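Alpha-glucosidase (Pseudoalteromonas sp. K8, PDB 5HQA) hydrolyses alpha-glucosides as a calcium-binding family 97 glycoside hydrolase that is activated by chloride. Local coordinates at residues Q610-I615 / I633-V638; S329-Y334 / R367-D372. All coordinates share one frame; numbering follows the deposited sequence. Where two conformers were deposited one is given.

Overall arrangement
Contact 2 comes first along the chain, in the parallel-stranded catalytic barrel. It closes a loop of 32 residues by bringing 329-334, which lies after strand 307-310 and before helix 339-349, against helix 363-379; strand 352-358 is part of the closed loop. Contact 1 follows, in the C-terminal antiparallel sheet, where 610-615 pairs with 633-638 across 17 intervening residues. The two loops are in series, since the first is complete before the second opens, and they neither nest nor cross. Their centres are 50 Å apart and their nearest atoms about 39 Å. Contact 2 ties a loop to a helix of the barrel, and contact 1 joins two strands of the C-terminal sheet.

Contact 1: Q610-I615 / I633-V638; sequences QFEAHI and IEKRLV
F611 and V638 pair at one end of an antiparallel ladder and I615 and E634 at the other, joining strands 611-618 and 631-638 of the C-terminal antiparallel sheet. Six backbone hydrogen bonds define the register, and the short strand axes run 155° apart. The straightest bond links I615 N to E634 O, at 2.7 Å and 177°.

The tight side is the face carrying F611, A613 and V638, all buried. V638 CG2 lies 4.1 Å from A613 CB and close to F611 CB, while F658 of the neighbouring strand 653-660 touches all three side chains. On the same face, toward E634, I615 CD1 sits over the centre of the R636 guanidinium in the conformer given, whose NH2 makes a salt bridge to E634 OE1; a second R636 conformer makes this arrangement less certain. The second carboxylate oxygen, E634 OE2, pairs with K617.

The other face, bearing E612, H614, K635 and L637, is more open and more polar. K635 runs extended across the H614 imidazole and puts CE over the ring centre, 3.6 Å from the centroid and 14° off the normal, a CH-pi contact. H614 CG lies anti to its backbone N, and the ring beyond it lies against K635 and I633 of the partner strand. An alanine in place of H614 would probably leave the K635 chain without its flat support and set it freer to turn. The charge pairing here is loose, for K635 NZ stays 3.9 Å from E612 OE1, a long salt bridge. Beyond the imidazole, I633 CG2 approaches H614 NE2 obliquely to 3.4 Å.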
loop_
_atom_site.group_PDB
_atom_site.type_symbol
_atom_site.label_atom_id
_atom_site.label_comp_id
_atom_site.label_asym_id
_atom_site.label_seq_id
_atom_site.Cartn_x
_atom_site.Cartn_y
_atom_site.Cartn_z
ATOM N N GLN A 610 14.687 18.230 25.471
ATOM C CA GLN A 610 13.405 18.834 25.792
ATOM C C GLN A 610 12.627 19.094 24.509
ATOM O O GLN A 610 13.194 19.530 23.501
ATOM C CB GLN A 610 13.595 20.130 26.579
ATOM C CG GLN A 610 12.300 20.704 27.131
ATOM C CD GLN A 610 12.531 21.675 28.269
ATOM O OE1 GLN A 610 13.253 21.377 29.220
ATOM N NE2 GLN A 610 11.922 22.846 28.176
ATOM N N PHE A 611 11.327 18.809 24.545
ATOM C CA PHE A 611 10.445 19.027 23.406
ATOM C C PHE A 611 9.262 19.890 23.818
ATOM O O PHE A 611 8.842 19.891 24.980
ATOM C CB PHE A 611 9.913 17.713 22.817
ATOM C CG PHE A 611 10.982 16.798 22.302
ATOM C CD1 PHE A 611 11.740 16.033 23.179
ATOM C CD2 PHE A 611 11.214 16.679 20.940
ATOM C CE1 PHE A 611 12.729 15.177 22.708
ATOM C CE2 PHE A 611 12.197 15.819 20.461
ATOM C CZ PHE A 611 12.956 15.068 21.347
ATOM N N GLU A 612 8.735 20.635 22.856
ATOM C CA GLU A 612 7.465 21.331 23.011
ATOM C C GLU A 612 6.438 20.570 22.188
ATOM O O GLU A 612 6.466 20.618 20.954
ATOM C CB GLU A 612 7.558 22.783 22.565
ATOM C CG GLU A 612 6.261 23.548 22.778
ATOM C CD GLU A 612 6.328 24.970 22.250
ATOM O OE1 GLU A 612 6.447 25.149 21.018
ATOM O OE2 GLU A 612 6.266 25.912 23.072
ATOM N N ALA A 613 5.557 19.843 22.865
ATOM C CA ALA A 613 4.490 19.141 22.171
ATOM C C ALA A 613 3.445 20.137 21.690
ATOM O O ALA A 613 2.955 20.961 22.468
ATOM C CB ALA A 613 3.851 18.103 23.089
ATOM N N HIS A 614 3.114 20.068 20.408
ATOM C CA HIS A 614 2.053 20.875 19.814
ATOM C C HIS A 614 0.934 19.879 19.536
ATOM O O HIS A 614 1.024 19.080 18.601
ATOM C CB HIS A 614 2.553 21.587 18.562
ATOM C CG HIS A 614 1.776 22.816 18.212
ATOM N ND1 HIS A 614 2.118 23.639 17.160
ATOM C CD2 HIS A 614 0.669 23.362 18.771
ATOM C CE1 HIS A 614 1.255 24.639 17.085
ATOM N NE2 HIS A 614 0.366 24.495 18.052
ATOM N N ILE A 615 -0.086 19.880 20.389
ATOM C CA ILE A 615 -1.072 18.804 20.447
ATOM C C ILE A 615 -2.351 19.278 19.773
ATOM O O ILE A 615 -2.925 20.293 20.175
ATOM C CB ILE A 615 -1.350 18.385 21.899
ATOM C CG1 ILE A 615 -0.076 17.869 22.572
ATOM C CG2 ILE A 615 -2.464 17.354 21.957
ATOM C CD1 ILE A 615 -0.186 17.791 24.077
ATOM N N ILE A 633 -6.061 22.873 20.548
ATOM C CA ILE A 633 -4.647 22.898 20.193
ATOM C C ILE A 633 -3.889 23.436 21.392
ATOM O O ILE A 633 -4.182 24.537 21.878
ATOM C CB ILE A 633 -4.362 23.745 18.946
ATOM C CG1 ILE A 633 -5.260 23.322 17.778
ATOM C CG2 ILE A 633 -2.898 23.608 18.558
ATOM C CD1 ILE A 633 -5.278 24.341 16.640
ATOM N N GLU A 634 -2.914 22.667 21.862
ATOM C CA GLU A 634 -2.249 22.911 23.131
ATOM C C GLU A 634 -0.745 22.798 22.936
ATOM O O GLU A 634 -0.277 21.951 22.167
ATOM C CB GLU A 634 -2.739 21.888 24.168
ATOM C CG GLU A 634 -2.174 22.030 25.557
ATOM C CD GLU A 634 -2.709 20.961 26.502
ATOM O OE1 GLU A 634 -2.388 21.021 27.711
ATOM O OE2 GLU A 634 -3.447 20.062 26.037
ATOM N N LYS A 635 0.016 23.644 23.624
ATOM C CA LYS A 635 1.467 23.511 23.674
ATOM C C LYS A 635 1.882 23.116 25.084
ATOM O O LYS A 635 1.445 23.737 26.060
ATOM C CB LYS A 635 2.162 24.804 23.241
ATOM C CG LYS A 635 2.160 24.987 21.728
ATOM C CD LYS A 635 2.941 26.214 21.285
ATOM C CE LYS A 635 2.838 26.394 19.778
ATOM N NZ LYS A 635 3.762 27.448 19.287
ATOM N N ARG A 636 2.758 22.117 25.182
ATOM C CA ARG A 636 3.122 21.518 26.460
ATOM C C ARG A 636 4.570 21.051 26.403
ATOM O O ARG A 636 4.937 20.300 25.496
ATOM C CB ARG A 636 2.185 20.343 26.768
ATOM C CG ARG A 636 2.459 19.597 28.057
ATOM C CD ARG A 636 1.566 18.360 28.151
ATOM N NE ARG A 636 0.150 18.708 28.113
ATOM C CZ ARG A 636 -0.839 17.825 27.999
ATOM N NH1 ARG A 636 -0.572 16.529 27.908
ATOM N NH2 ARG A 636 -2.099 18.235 27.973
ATOM N N LEU A 637 5.385 21.486 27.365
ATOM C CA LEU A 637 6.772 21.027 27.430
ATOM C C LEU A 637 6.810 19.600 27.961
ATOM O O LEU A 637 6.166 19.292 28.968
ATOM C CB LEU A 637 7.610 21.940 28.325
ATOM C CG LEU A 637 7.782 23.383 27.847
ATOM C CD1 LEU A 637 8.549 24.191 28.875
ATOM C CD2 LEU A 637 8.499 23.418 26.513
ATOM N N VAL A 638 7.550 18.721 27.276
ATOM C CA VAL A 638 7.642 17.314 27.655
ATOM C C VAL A 638 9.050 16.792 27.400
ATOM O O VAL A 638 9.822 17.358 26.623
ATOM C CB VAL A 638 6.636 16.413 26.895
ATOM C CG1 VAL A 638 5.196 16.772 27.236
ATOM C CG2 VAL A 638 6.889 16.483 25.381
#

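Contact 2: S329-Y334 / R367-D372; sequences SFTQPY and RKQMAD
Q369 reaches from its helix to the backbone of F330, and its amide oxygen carries most of the polar contact. The Q369 chain runs extended beyond CG, bringing CD up to the loop. There OE1 accepts from F330 N at 2.8 Å with an N-H...O angle of 171°, the donor standing 40° out of the amide carbonyl plane. A water also donates to OE1 at 2.7 Å and is hydrogen-bonded to T331 OG1, so two hydrogen bonds grip this oxygen. The amide nitrogen is held as well, because Q369 NE2 bonds to the backbone oxygens of F328 and N365. With both ends of the amide engaged, its rotation is fixed.

T331 contributes in two ways. Besides the water-bridged hydroxyl, its CG2 meets D372 CB at 3.7 Å, a van der Waals touch between carbons near the surface one turn farther along the helix. The buried F330 ring crosses the Q369 side chain at about a right angle, with CD2 at 3.5 Å from NE2 and the ring and amide planes 53° apart.

The loop backbone is organised locally by S329, whose OG accepts from T331 N, forming an ST turn, and from Q332 N, forming an ST motif.

This contact lies in the catalytic barrel domain, and the F330 side chain is about 9 Å from the bound acarbose unit AC1. F330 meets the Y366 ring and packs edge-to-face with H357 of strand 352-358, while M370 of helix 363-379 touches H421, N422 and L425 of helix 413-428.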
loop_
_atom_site.group_PDB
_atom_site.type_symbol
_atom_site.label_atom_id
_atom_site.label_comp_id
_atom_site.label_asym_id
_atom_site.label_seq_id
_atom_site.Cartn_x
_atom_site.Cartn_y
_atom_site.Cartn_z
ATOM N N SER A 329 -6.139 10.929 -24.973
ATOM C CA SER A 329 -4.812 11.319 -25.426
ATOM C C SER A 329 -3.947 11.604 -24.208
ATOM O O SER A 329 -4.400 12.234 -23.246
ATOM C CB SER A 329 -4.867 12.561 -26.320
ATOM O OG SER A 329 -3.562 13.047 -26.601
ATOM N N PHE A 330 -2.704 11.137 -24.241
ATOM C CA PHE A 330 -1.781 11.413 -23.151
ATOM C C PHE A 330 -0.725 12.431 -23.540
ATOM O O PHE A 330 0.249 12.620 -22.806
ATOM C CB PHE A 330 -1.168 10.104 -22.655
ATOM C CG PHE A 330 -2.210 9.136 -22.155
ATOM C CD1 PHE A 330 -2.775 9.298 -20.897
ATOM C CD2 PHE A 330 -2.670 8.106 -22.965
ATOM C CE1 PHE A 330 -3.754 8.435 -20.440
ATOM C CE2 PHE A 330 -3.652 7.227 -22.510
ATOM C CZ PHE A 330 -4.195 7.395 -21.246
ATOM N N THR A 331 -0.920 13.121 -24.660
ATOM C CA THR A 331 -0.055 14.223 -25.058
ATOM C C THR A 331 -0.798 15.508 -25.371
ATOM O O THR A 331 -0.165 16.570 -25.363
ATOM C CB THR A 331 0.775 13.849 -26.298
ATOM O OG1 THR A 331 -0.105 13.371 -27.326
ATOM C CG2 THR A 331 1.798 12.776 -25.969
ATOM N N GLN A 332 -2.102 15.459 -25.659
ATOM C CA GLN A 332 -2.815 16.626 -26.157
ATOM C C GLN A 332 -3.677 17.228 -25.059
ATOM O O GLN A 332 -4.715 16.646 -24.711
ATOM C CB GLN A 332 -3.681 16.248 -27.355
ATOM C CG GLN A 332 -4.510 17.406 -27.888
ATOM C CD GLN A 332 -3.640 18.552 -28.386
ATOM O OE1 GLN A 332 -2.758 18.357 -29.230
ATOM N NE2 GLN A 332 -3.874 19.754 -27.852
ATOM N N PRO A 333 -3.319 18.381 -24.503
ATOM C CA PRO A 333 -4.188 19.018 -23.512
ATOM C C PRO A 333 -5.428 19.623 -24.153
ATOM O O PRO A 333 -5.473 19.921 -25.350
ATOM C CB PRO A 333 -3.295 20.109 -22.912
ATOM C CG PRO A 333 -2.363 20.443 -24.022
ATOM C CD PRO A 333 -2.069 19.135 -24.702
ATOM N N TYR A 334 -6.450 19.803 -23.322
ATOM C CA TYR A 334 -7.565 20.658 -23.699
ATOM C C TYR A 334 -7.061 22.061 -24.038
ATOM O O TYR A 334 -5.993 22.498 -23.589
ATOM C CB TYR A 334 -8.585 20.747 -22.565
ATOM C CG TYR A 334 -9.479 19.537 -22.370
ATOM C CD1 TYR A 334 -10.472 19.233 -23.286
ATOM C CD2 TYR A 334 -9.360 18.732 -21.241
ATOM C CE1 TYR A 334 -11.312 18.139 -23.104
ATOM C CE2 TYR A 334 -10.194 17.634 -21.045
ATOM C CZ TYR A 334 -11.173 17.345 -21.985
ATOM O OH TYR A 334 -12.018 16.261 -21.815
ATOM N N ARG A 367 -0.233 2.354 -23.498
ATOM C CA ARG A 367 1.089 1.848 -23.853
ATOM C C ARG A 367 1.590 2.462 -25.156
ATOM O O ARG A 367 2.770 2.825 -25.269
ATOM C CB ARG A 367 1.041 0.321 -23.949
ATOM C CG ARG A 367 2.220 -0.306 -24.667
ATOM C CD ARG A 367 3.432 -0.402 -23.772
ATOM N NE ARG A 367 3.325 -1.519 -22.841
ATOM C CZ ARG A 367 4.245 -2.464 -22.679
ATOM N NH1 ARG A 367 5.366 -2.443 -23.377
ATOM N NH2 ARG A 367 4.044 -3.423 -21.795
ATOM N N LYS A 368 0.709 2.608 -26.150
ATOM C CA LYS A 368 1.174 3.125 -27.429
ATOM C C LYS A 368 1.573 4.589 -27.344
ATOM O O LYS A 368 2.403 5.032 -28.143
ATOM C CB LYS A 368 0.118 2.910 -28.519
ATOM C CG LYS A 368 -1.037 3.883 -28.527
ATOM C CD LYS A 368 -2.153 3.384 -29.461
ATOM C CE LYS A 368 -3.412 4.262 -29.380
ATOM N NZ LYS A 368 -4.688 3.480 -29.529
ATOM N N GLN A 369 1.040 5.338 -26.379
ATOM C CA GLN A 369 1.358 6.757 -26.228
ATOM C C GLN A 369 2.354 7.028 -25.110
ATOM O O GLN A 369 2.757 8.179 -24.918
ATOM C CB GLN A 369 0.088 7.564 -25.952
ATOM C CG GLN A 369 -1.013 7.404 -26.964
ATOM C CD GLN A 369 -2.216 8.241 -26.595
ATOM O OE1 GLN A 369 -2.118 9.467 -26.466
ATOM N NE2 GLN A 369 -3.359 7.586 -26.397
ATOM N N MET A 370 2.762 5.993 -24.379
ATOM C CA MET A 370 3.452 6.192 -23.109
ATOM C C MET A 370 4.790 6.903 -23.291
ATOM O O MET A 370 5.141 7.789 -22.503
ATOM C CB MET A 370 3.643 4.837 -22.436
ATOM C CG MET A 370 3.915 4.907 -20.970
ATOM S SD MET A 370 4.115 3.245 -20.310
ATOM C CE MET A 370 2.424 2.649 -20.350
ATOM N N ALA A 371 5.559 6.524 -24.316
ATOM C CA ALA A 371 6.857 7.162 -24.520
ATOM C C ALA A 371 6.696 8.647 -24.830
ATOM O O ALA A 371 7.409 9.490 -24.266
ATOM C CB ALA A 371 7.623 6.454 -25.637
ATOM N N ASP A 372 5.753 8.989 -25.711
ATOM C CA ASP A 372 5.495 10.395 -26.009
ATOM C C ASP A 372 4.969 11.139 -24.783
ATOM O O ASP A 372 5.299 12.314 -24.570
ATOM C CB ASP A 372 4.501 10.511 -27.166
ATOM C CG ASP A 372 5.079 10.030 -28.493
ATOM O OD1 ASP A 372 6.320 9.994 -28.636
ATOM O OD2 ASP A 372 4.286 9.698 -29.399
HETATM O O HOH W 1 -0.339 10.878 -27.885
#